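PDB 3IPP: thiosulfate sulfurtransferase YnjE from Escherichia coli K-12, which transfers sulfur from thiosulfate to cyanide, giving thiocyanate and sulfite, by way of a cysteine persulfide, in a chain of three rhodanese domains. Local coordinates for residues E179-W184 against G393-S398; L273-E278 against N386-D391; L291-S296 against S363-T368. All coordinates share one frame; numbering follows the deposited sequence.

Contact 1: residues E179-W184 against G393-S398; sequences ESEPLW and GWYEWS. With NA (sodium ion), chain G.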
loop_
_atom_site.group_PDB
_atom_site.type_symbol
_atom_site.label_atom_id
_atom_site.label_comp_id
_atom_site.label_asym_id
_atom_site.label_seq_id
_atom_site.Cartn_x
_atom_site.Cartn_y
_atom_site.Cartn_z
ATOM N N GLU A 179 4.011 6.551 19.071
ATOM C CA GLU A 179 3.271 5.532 19.811
ATOM C C GLU A 179 4.092 5.146 21.030
ATOM O O GLU A 179 5.319 5.332 21.038
ATOM C CB GLU A 179 3.052 4.287 18.959
ATOM C CG GLU A 179 4.342 3.532 18.555
ATOM C CD GLU A 179 4.090 2.326 17.666
ATOM O OE1 GLU A 179 2.965 2.177 17.136
ATOM O OE2 GLU A 179 5.022 1.511 17.478
ATOM N N SER A 180 3.429 4.576 22.034
ATOM C CA SER A 180 4.081 4.251 23.284
ATOM C C SER A 180 3.319 3.214 24.092
ATOM O O SER A 180 2.153 2.887 23.803
ATOM C CB SER A 180 4.245 5.515 24.135
ATOM O OG SER A 180 2.975 5.973 24.552
ATOM N N GLU A 181 3.978 2.707 25.123
ATOM C CA GLU A 181 3.286 1.859 26.093
ATOM C C GLU A 181 2.155 2.690 26.743
ATOM O O GLU A 181 2.251 3.911 26.782
ATOM C CB GLU A 181 4.284 1.303 27.126
ATOM C CG GLU A 181 3.959 -0.162 27.475
ATOM C CD GLU A 181 4.842 -1.196 26.793
ATOM O OE1 GLU A 181 6.001 -0.876 26.455
ATOM O OE2 GLU A 181 4.382 -2.356 26.628
ATOM N N PRO A 182 1.093 2.057 27.277
ATOM C CA PRO A 182 0.840 0.647 27.615
ATOM C C PRO A 182 0.216 -0.219 26.512
ATOM O O PRO A 182 0.452 -1.442 26.486
ATOM C CB PRO A 182 -0.086 0.742 28.844
ATOM C CG PRO A 182 -0.827 2.059 28.698
ATOM C CD PRO A 182 -0.002 2.939 27.748
ATOM N N LEU A 183 -0.544 0.406 25.604
ATOM C CA LEU A 183 -1.258 -0.321 24.541
ATOM C C LEU A 183 -0.646 -0.274 23.152
ATOM O O LEU A 183 -1.190 -0.876 22.245
ATOM C CB LEU A 183 -2.684 0.192 24.445
ATOM C CG LEU A 183 -3.723 -0.346 25.415
ATOM C CD1 LEU A 183 -5.015 0.426 25.136
ATOM C CD2 LEU A 183 -3.914 -1.882 25.227
ATOM N N TRP A 184 0.477 0.421 22.991
ATOM C CA TRP A 184 1.064 0.712 21.694
ATOM C C TRP A 184 0.078 1.451 20.796
ATOM O O TRP A 184 -0.063 1.213 19.582
ATOM C CB TRP A 184 1.717 -0.540 21.070
ATOM C CG TRP A 184 2.925 -0.918 21.886
ATOM C CD1 TRP A 184 3.033 -1.989 22.729
ATOM C CD2 TRP A 184 4.161 -0.166 22.031
ATOM N NE1 TRP A 184 4.263 -1.969 23.365
ATOM C CE2 TRP A 184 4.977 -0.874 22.951
ATOM C CE3 TRP A 184 4.653 1.027 21.473
ATOM C CZ2 TRP A 184 6.278 -0.429 23.330
ATOM C CZ3 TRP A 184 5.959 1.477 21.845
ATOM C CH2 TRP A 184 6.751 0.738 22.760
ATOM N N GLY A 393 -6.486 -2.690 18.335
ATOM C CA GLY A 393 -6.298 -3.973 17.642
ATOM C C GLY A 393 -6.518 -5.152 18.577
ATOM O O GLY A 393 -7.231 -5.028 19.581
ATOM N N TRP A 394 -5.912 -6.293 18.269
ATOM C CA TRP A 394 -6.136 -7.513 19.030
ATOM C C TRP A 394 -5.564 -7.378 20.424
ATOM O O TRP A 394 -6.043 -7.967 21.361
ATOM C CB TRP A 394 -5.513 -8.701 18.310
ATOM C CG TRP A 394 -5.557 -9.984 19.087
ATOM C CD1 TRP A 394 -4.501 -10.637 19.639
ATOM C CD2 TRP A 394 -6.734 -10.744 19.457
ATOM N NE1 TRP A 394 -4.930 -11.761 20.298
ATOM C CE2 TRP A 394 -6.287 -11.862 20.201
ATOM C CE3 TRP A 394 -8.122 -10.582 19.229
ATOM C CZ2 TRP A 394 -7.163 -12.803 20.744
ATOM C CZ3 TRP A 394 -8.996 -11.556 19.721
ATOM C CH2 TRP A 394 -8.515 -12.635 20.489
ATOM N N TYR A 395 -4.499 -6.612 20.566
ATOM C CA TYR A 395 -3.889 -6.409 21.879
ATOM C C TYR A 395 -4.901 -5.802 22.859
ATOM O O TYR A 395 -5.084 -6.333 23.950
ATOM C CB TYR A 395 -2.637 -5.538 21.711
ATOM C CG TYR A 395 -1.700 -5.457 22.884
ATOM C CD1 TYR A 395 -1.574 -6.506 23.812
ATOM C CD2 TYR A 395 -0.914 -4.328 23.047
ATOM C CE1 TYR A 395 -0.689 -6.398 24.900
ATOM C CE2 TYR A 395 -0.043 -4.198 24.115
ATOM C CZ TYR A 395 0.075 -5.225 25.035
ATOM O OH TYR A 395 0.949 -5.029 26.072
ATOM N N GLU A 396 -5.596 -4.737 22.464
ATOM C CA GLU A 396 -6.608 -4.181 23.342
ATOM C C GLU A 396 -7.861 -5.055 23.399
ATOM O O GLU A 396 -8.393 -5.293 24.471
ATOM C CB GLU A 396 -6.961 -2.744 22.977
ATOM C CG GLU A 396 -7.968 -2.128 23.896
ATOM C CD GLU A 396 -8.498 -0.793 23.383
ATOM O OE1 GLU A 396 -8.645 -0.602 22.156
ATOM O OE2 GLU A 396 -8.770 0.103 24.221
ATOM N N TRP A 397 -8.347 -5.522 22.277
ATOM C CA TRP A 397 -9.536 -6.352 22.295
ATOM C C TRP A 397 -9.457 -7.508 23.282
ATOM O O TRP A 397 -10.331 -7.668 24.171
ATOM C CB TRP A 397 -9.858 -6.881 20.914
ATOM C CG TRP A 397 -11.234 -7.486 20.816
ATOM C CD1 TRP A 397 -11.564 -8.805 20.987
ATOM C CD2 TRP A 397 -12.453 -6.819 20.454
ATOM N NE1 TRP A 397 -12.902 -8.988 20.792
ATOM C CE2 TRP A 397 -13.476 -7.807 20.430
ATOM C CE3 TRP A 397 -12.776 -5.490 20.118
ATOM C CZ2 TRP A 397 -14.832 -7.510 20.115
ATOM C CZ3 TRP A 397 -14.120 -5.180 19.814
ATOM C CH2 TRP A 397 -15.129 -6.206 19.795
ATOM N N SER A 398 -8.420 -8.320 23.129
ATOM C CA SER A 398 -8.290 -9.538 23.970
ATOM C C SER A 398 -7.861 -9.287 25.439
ATOM O O SER A 398 -7.747 -10.236 26.192
ATOM C CB SER A 398 -7.362 -10.548 23.309
ATOM O OG SER A 398 -6.094 -9.973 23.090
HETATM NA NA NA G . -2.214 0.234 18.767
HETATM O O HOH W 1 -2.549 -1.693 20.030
#
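Tyr395 and Leu183 carry most of this contact, in which a loop of the second rhodanese domain (179-184) meets the short helix 393-397 of the third. The van der Waals contacts across it fall into two groups. Tyr395 reaches the loop with the CD2-CE2 side of its ring: CD2 is 3.6 Å from Leu183 O, which lies at the ring edge near its plane, and CE2 comes to 4.0 Å from Trp184 CD1 at the rim of the indole. With CG anti to the backbone N (chi1 -167°), the tyrosine ring is carried off the helix onto the loop; Tyr309 meets it edge-to-face. In the second group Leu183 lies across the Glu396 side chain, its CD2 3.9 Å from Glu396 CB while CD1 approaches the OE2 branch of the carboxylate. The glutamate chain is extended, and its OE1 is hydrogen-bonded to Tyr390 OH.

Within the loop, Trp184 NE1 makes only a weak, bent bond of 3.3 Å to Glu181 OE2. The indole also has van der Waals contact with the backbone at Ser180, whose C lies 3.7 Å above the Trp184 ring plane, offset toward the rim. A cis peptide bond before Pro182 helps to turn the chain.

Ion binding forms the third element. Trp184 O binds sodium at 2.5 Å. A water on the same ion donates to Leu183 O at 2.7 Å. Thr368 and Asp391 of the third domain and Asn185 of the second complete the site.

No direct hydrogen bond joins the two segments: they meet through van der Waals contacts of side chains and carbonyl oxygens, while a sodium ion beside them takes ligands from both domains. The sodium would be expected to polarise its water and strengthen that water's donation to Leu183 O.

Contact 2: residues L273-E278 against N386-D391; sequences LMLDME and NVSVYD. With NA (sodium ion), chain G.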
loop_
_atom_site.group_PDB
_atom_site.type_symbol
_atom_site.label_atom_id
_atom_site.label_comp_id
_atom_site.label_asym_id
_atom_site.label_seq_id
_atom_site.Cartn_x
_atom_site.Cartn_y
_atom_site.Cartn_z
ATOM N N LEU A 273 -10.077 9.524 11.677
ATOM C CA LEU A 273 -9.152 8.543 11.062
ATOM C C LEU A 273 -8.651 7.496 12.066
ATOM O O LEU A 273 -8.046 6.485 11.688
ATOM C CB LEU A 273 -7.978 9.225 10.347
ATOM C CG LEU A 273 -8.234 10.193 9.176
ATOM C CD1 LEU A 273 -6.880 10.792 8.596
ATOM C CD2 LEU A 273 -9.176 9.678 8.000
ATOM N N MET A 274 -8.911 7.721 13.337
ATOM C CA MET A 274 -8.557 6.736 14.345
ATOM C C MET A 274 -9.778 6.347 15.214
ATOM O O MET A 274 -10.470 7.217 15.789
ATOM C CB MET A 274 -7.398 7.262 15.201
ATOM C CG MET A 274 -6.691 6.163 15.967
ATOM S SD MET A 274 -5.544 5.223 14.895
ATOM C CE MET A 274 -3.996 6.034 15.237
ATOM N N LEU A 275 -10.067 5.042 15.291
ATOM C CA LEU A 275 -11.152 4.565 16.141
ATOM C C LEU A 275 -10.636 3.942 17.466
ATOM O O LEU A 275 -9.592 3.246 17.482
ATOM C CB LEU A 275 -12.046 3.566 15.368
ATOM C CG LEU A 275 -12.752 4.019 14.072
ATOM C CD1 LEU A 275 -13.844 3.014 13.674
ATOM C CD2 LEU A 275 -13.403 5.384 14.160
ATOM N N ASP A 276 -11.363 4.181 18.561
ATOM C CA ASP A 276 -11.147 3.449 19.792
ATOM C C ASP A 276 -11.947 2.136 19.739
ATOM O O ASP A 276 -12.632 1.866 18.734
ATOM C CB ASP A 276 -11.535 4.318 21.016
ATOM C CG ASP A 276 -13.037 4.555 21.135
ATOM O OD1 ASP A 276 -13.843 3.813 20.508
ATOM O OD2 ASP A 276 -13.429 5.490 21.870
ATOM N N MET A 277 -11.874 1.338 20.791
ATOM C CA MET A 277 -12.512 0.015 20.841
ATOM C C MET A 277 -14.041 0.018 20.641
ATOM O O MET A 277 -14.550 -0.757 19.841
ATOM C CB MET A 277 -12.239 -0.647 22.183
ATOM C CG MET A 277 -12.524 -2.164 22.207
ATOM S SD MET A 277 -11.986 -2.797 23.798
ATOM C CE MET A 277 -11.348 -4.265 23.219
ATOM N N GLU A 278 -14.758 0.868 21.378
ATOM C CA GLU A 278 -16.214 0.962 21.259
ATOM C C GLU A 278 -16.636 1.346 19.861
ATOM O O GLU A 278 -17.604 0.794 19.349
ATOM C CB GLU A 278 -16.833 1.935 22.282
ATOM C CG GLU A 278 -16.599 1.505 23.737
ATOM C CD GLU A 278 -15.114 1.740 24.266
ATOM O OE1 GLU A 278 -14.228 2.438 23.591
ATOM O OE2 GLU A 278 -14.860 1.186 25.393
ATOM N N ASN A 386 -14.115 6.399 3.613
ATOM C CA ASN A 386 -14.463 6.263 5.036
ATOM C C ASN A 386 -13.609 5.171 5.619
ATOM O O ASN A 386 -14.082 4.044 5.873
ATOM C CB ASN A 386 -15.938 5.898 5.210
ATOM C CG ASN A 386 -16.837 6.577 4.160
ATOM O OD1 ASN A 386 -17.003 7.793 4.235
ATOM N ND2 ASN A 386 -17.384 5.782 3.129
ATOM N N VAL A 387 -12.337 5.488 5.801
ATOM C CA VAL A 387 -11.384 4.550 6.324
ATOM C C VAL A 387 -10.705 5.091 7.551
ATOM O O VAL A 387 -10.553 6.300 7.720
ATOM C CB VAL A 387 -10.337 4.103 5.258
ATOM C CG1 VAL A 387 -11.017 3.302 4.186
ATOM C CG2 VAL A 387 -9.554 5.274 4.663
ATOM N N SER A 388 -10.231 4.179 8.376
ATOM C CA SER A 388 -9.650 4.554 9.644
ATOM C C SER A 388 -8.874 3.348 10.113
ATOM O O SER A 388 -8.915 2.291 9.479
ATOM C CB SER A 388 -10.748 4.883 10.682
ATOM O OG SER A 388 -11.534 3.722 10.940
ATOM N N VAL A 389 -8.147 3.535 11.212
ATOM C CA VAL A 389 -7.458 2.442 11.892
ATOM C C VAL A 389 -7.983 2.329 13.303
ATOM O O VAL A 389 -8.146 3.325 13.994
ATOM C CB VAL A 389 -5.941 2.668 11.904
ATOM C CG1 VAL A 389 -5.243 1.683 12.855
ATOM C CG2 VAL A 389 -5.414 2.577 10.476
ATOM N N TYR A 390 -8.302 1.102 13.703
ATOM C CA TYR A 390 -8.667 0.841 15.074
ATOM C C TYR A 390 -7.384 0.501 15.834
ATOM O O TYR A 390 -6.917 -0.621 15.824
ATOM C CB TYR A 390 -9.753 -0.219 15.192
ATOM C CG TYR A 390 -9.756 -0.865 16.542
ATOM C CD1 TYR A 390 -9.700 -0.082 17.711
ATOM C CD2 TYR A 390 -9.787 -2.263 16.669
ATOM C CE1 TYR A 390 -9.670 -0.686 18.985
ATOM C CE2 TYR A 390 -9.773 -2.889 17.954
ATOM C CZ TYR A 390 -9.712 -2.083 19.093
ATOM O OH TYR A 390 -9.658 -2.657 20.334
ATOM N N ASP A 391 -6.833 1.521 16.473
ATOM C CA ASP A 391 -5.511 1.505 17.062
ATOM C C ASP A 391 -5.231 0.305 17.966
ATOM O O ASP A 391 -4.233 -0.440 17.786
ATOM C CB ASP A 391 -5.301 2.859 17.787
ATOM C CG ASP A 391 -3.840 3.199 18.022
ATOM O OD1 ASP A 391 -2.935 2.394 17.709
ATOM O OD2 ASP A 391 -3.576 4.305 18.525
HETATM NA NA NA G . -2.214 0.234 18.767
HETATM O O HOH W 1 -2.549 -1.693 20.030
#
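Met274 and Leu275 form an edge strand of the parallel sheet of the third rhodanese domain, pairing with strand 387-390. Leu273 O accepts from Val389 N at 3.0 Å, and Leu275 N donates to Val389 O at 2.9 Å. Beyond these the pairing frays, and the bond from Asp391 N to Leu275 O is weak.

Beside the pair Met274-Val389, the methionine chain bends at chi2 and chi3, which brings SD to 3.7 Å from Asp391 CB and CE up to the OD2 branch of the same carboxylate. Asp391 binds sodium through both its backbone O and OD1, while Lys186 N and Arg219 hold its carboxylate from the second domain. On the other face, Leu275 CG rests 3.4 Å from Ser388 OG, whose hydrogen-bonding partner is Ser363.

The Tyr390 ring extends beside Met277. Leu275 O lies in plane at its ring edge, 3.3 Å from Tyr390 CD1, and Met277 runs side by side with the tyrosine, CG 3.5 Å from Tyr390 OH. The hydroxyl is bonded to Glu396. An alanine here would remove ring and hydroxyl together, and is likely to leave Glu396 OE1 without this mate and to open a gap beside Met277 CB and CG.

The chemistry thus changes from backbone pairing between the strands to a carboxylate, at Asp391, that a methionine packs against and a metal and outside donors hold in place.

Contact 3: residues L291-S296 against S363-T368; sequences LVSIRS and SFYCGT. With NA (sodium ion), chain G; PO4 (phosphate ion), chain C.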
loop_
_atom_site.group_PDB
_atom_site.type_symbol
_atom_site.label_atom_id
_atom_site.label_comp_id
_atom_site.label_asym_id
_atom_site.label_seq_id
_atom_site.Cartn_x
_atom_site.Cartn_y
_atom_site.Cartn_z
ATOM N N LEU A 291 -15.204 -4.051 10.020
ATOM C CA LEU A 291 -14.012 -3.920 10.835
ATOM C C LEU A 291 -13.134 -5.012 10.250
ATOM O O LEU A 291 -13.556 -6.188 10.215
ATOM C CB LEU A 291 -14.288 -4.151 12.332
ATOM C CG LEU A 291 -13.108 -4.120 13.333
ATOM C CD1 LEU A 291 -12.494 -2.716 13.393
ATOM C CD2 LEU A 291 -13.544 -4.570 14.737
ATOM N N VAL A 292 -11.939 -4.616 9.776
ATOM C CA VAL A 292 -11.087 -5.477 8.971
ATOM C C VAL A 292 -9.804 -5.940 9.654
ATOM O O VAL A 292 -8.938 -5.123 10.089
ATOM C CB VAL A 292 -10.717 -4.756 7.659
ATOM C CG1 VAL A 292 -9.925 -5.687 6.782
ATOM C CG2 VAL A 292 -11.975 -4.289 6.935
ATOM N N SER A 293 -9.659 -7.250 9.741
ATOM C CA SER A 293 -8.508 -7.822 10.362
ATOM C C SER A 293 -7.449 -7.978 9.301
ATOM O O SER A 293 -7.618 -8.755 8.330
ATOM C CB SER A 293 -8.813 -9.183 10.941
ATOM O OG SER A 293 -7.591 -9.835 11.361
ATOM N N ILE A 294 -6.360 -7.229 9.494
ATOM C CA ILE A 294 -5.146 -7.352 8.688
ATOM C C ILE A 294 -4.157 -8.185 9.479
ATOM O O ILE A 294 -3.130 -7.679 9.914
ATOM C CB ILE A 294 -4.551 -6.000 8.368
ATOM C CG1 ILE A 294 -5.634 -5.089 7.760
ATOM C CG2 ILE A 294 -3.379 -6.147 7.378
ATOM C CD1 ILE A 294 -6.241 -5.608 6.430
ATOM N N ARG A 295 -4.501 -9.462 9.691
ATOM C CA ARG A 295 -3.692 -10.414 10.426
ATOM C C ARG A 295 -3.537 -11.693 9.570
ATOM O O ARG A 295 -4.380 -11.995 8.691
ATOM C CB ARG A 295 -4.399 -10.731 11.742
ATOM C CG ARG A 295 -4.483 -9.480 12.707
ATOM C CD ARG A 295 -5.281 -9.800 13.978
ATOM N NE ARG A 295 -4.476 -10.636 14.866
ATOM C CZ ARG A 295 -4.955 -11.530 15.706
ATOM N NH1 ARG A 295 -6.245 -11.738 15.752
ATOM N NH2 ARG A 295 -4.138 -12.233 16.479
ATOM N N SER A 296 -2.478 -12.450 9.807
ATOM C CA SER A 296 -2.311 -13.661 9.107
ATOM C C SER A 296 -3.379 -14.637 9.429
ATOM O O SER A 296 -4.099 -14.491 10.377
ATOM C CB SER A 296 -0.933 -14.293 9.366
ATOM O OG SER A 296 -0.802 -14.693 10.693
ATOM N N SER A 363 -12.705 0.125 8.915
ATOM C CA SER A 363 -11.617 0.361 9.826
ATOM C C SER A 363 -10.755 -0.885 9.860
ATOM O O SER A 363 -11.305 -2.031 9.943
ATOM C CB SER A 363 -12.130 0.676 11.239
ATOM O OG SER A 363 -11.078 1.197 12.034
ATOM N N PHE A 364 -9.425 -0.662 9.764
ATOM C CA PHE A 364 -8.434 -1.724 9.735
ATOM C C PHE A 364 -7.789 -1.857 11.109
ATOM O O PHE A 364 -7.499 -0.834 11.752
ATOM C CB PHE A 364 -7.332 -1.405 8.694
ATOM C CG PHE A 364 -7.856 -1.200 7.293
ATOM C CD1 PHE A 364 -8.135 -2.298 6.474
ATOM C CD2 PHE A 364 -8.083 0.084 6.801
ATOM C CE1 PHE A 364 -8.643 -2.153 5.181
ATOM C CE2 PHE A 364 -8.590 0.276 5.489
ATOM C CZ PHE A 364 -8.879 -0.840 4.670
ATOM N N TYR A 365 -7.495 -3.086 11.541
ATOM C CA TYR A 365 -6.683 -3.276 12.740
ATOM C C TYR A 365 -5.830 -4.520 12.561
ATOM O O TYR A 365 -6.065 -5.275 11.649
ATOM C CB TYR A 365 -7.603 -3.465 13.965
ATOM C CG TYR A 365 -8.246 -4.828 13.997
ATOM C CD1 TYR A 365 -9.421 -5.070 13.318
ATOM C CD2 TYR A 365 -7.622 -5.892 14.651
ATOM C CE1 TYR A 365 -9.990 -6.366 13.304
ATOM C CE2 TYR A 365 -8.186 -7.162 14.681
ATOM C CZ TYR A 365 -9.357 -7.368 14.006
ATOM O OH TYR A 365 -9.887 -8.591 14.020
ATOM N N CYS A 366 -4.892 -4.765 13.473
ATOM C CA CYS A 366 -4.056 -5.937 13.444
ATOM C C CYS A 366 -3.613 -6.122 14.868
ATOM O O CYS A 366 -4.439 -6.151 15.768
ATOM C CB CYS A 366 -2.817 -5.723 12.563
ATOM S SG CYS A 366 -1.916 -4.242 12.948
ATOM N N GLY A 367 -2.302 -6.249 15.080
ATOM C CA GLY A 367 -1.754 -6.522 16.418
ATOM C C GLY A 367 -1.780 -5.224 17.171
ATOM O O GLY A 367 -2.579 -5.041 18.151
ATOM N N THR A 368 -0.941 -4.288 16.728
ATOM C CA THR A 368 -0.992 -2.972 17.333
ATOM C C THR A 368 -1.179 -1.829 16.363
ATOM O O THR A 368 -1.191 -0.665 16.770
ATOM C CB THR A 368 0.223 -2.707 18.240
ATOM O OG1 THR A 368 1.410 -2.603 17.434
ATOM C CG2 THR A 368 0.370 -3.816 19.308
HETATM NA NA NA G . -2.214 0.234 18.767
HETATM P P PO4 C . 1.884 -4.420 14.343
HETATM O O1 PO4 C . 1.478 -5.465 15.339
HETATM O O2 PO4 C . 1.310 -4.726 12.963
HETATM O O3 PO4 C . 1.335 -3.095 14.835
HETATM O O4 PO4 C . 3.409 -4.451 14.340
HETATM O O HOH W 1 -2.549 -1.693 20.030
#
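Strands 291-293 and 363-365 run parallel, their axes 4.7 Å apart and 29° from alignment, as neighbours in the sheet of the rhodanese fold. Three nearly straight backbone bonds join them: Val292 N to Ser363 O at 2.7 Å, Tyr365 N to Val292 O at 2.9 Å and Ile294 N to Tyr365 O at 2.9 Å. The pairing therefore runs up to the residue before Cys366, the active-site cysteine that carries the persulfide in catalysis.

Tyr365 dominates one face of the sheet. Its CG sits between the backbone N and the carbonyl carbon (chi1 75°), which swings the ring across to strand 291-293. There Ser293 CA makes a CH-pi contact over the ring, 4.0 Å from its centroid, and Leu291 crosses it at about a right angle. Glu315 gathers the polar ends, bonding to Tyr365 OH and Ser293 OG and forming a salt bridge with Arg295, whose NH1 also bonds to Gly314 O. On the opposite face Val292 lies alongside Phe364, and Ile294 CD1 packs 3.8 Å from Phe364 CD1.

Past the strands, Arg295 CG lies over the backbone at Cys366. A phosphate, probably from the crystallisation liquor, occupies the active-site loop, where the amides of Trp370 and Arg371 also bind it. Thr368 N donates to its O1 at 3.0 Å, and Thr368 OG1 grips O3 at 2.6 Å.

In the fold
Contacts 2 and 3 belong to one five-stranded parallel sheet of the third rhodanese domain, where strands 387-390 and 361-365 are neighbours; the centres of the two contacts lie about 11 Å apart. Contact 1 sits at the surface and joins that domain to the second; its centre is about 13 Å from that of contact 2 and about 12 Å from that of contact 3. Along the chain 179-184 comes first, then 273-278, 291-296, 363-368, 386-391 and 393-398, so contact 1 spans contact 2, which spans contact 3. Helix 393-397 follows strand 387-390, and Trp394 N bonds to Cys366 O. One sodium draws ligands from all three contacts, linking the domain boundary to the active-site loop.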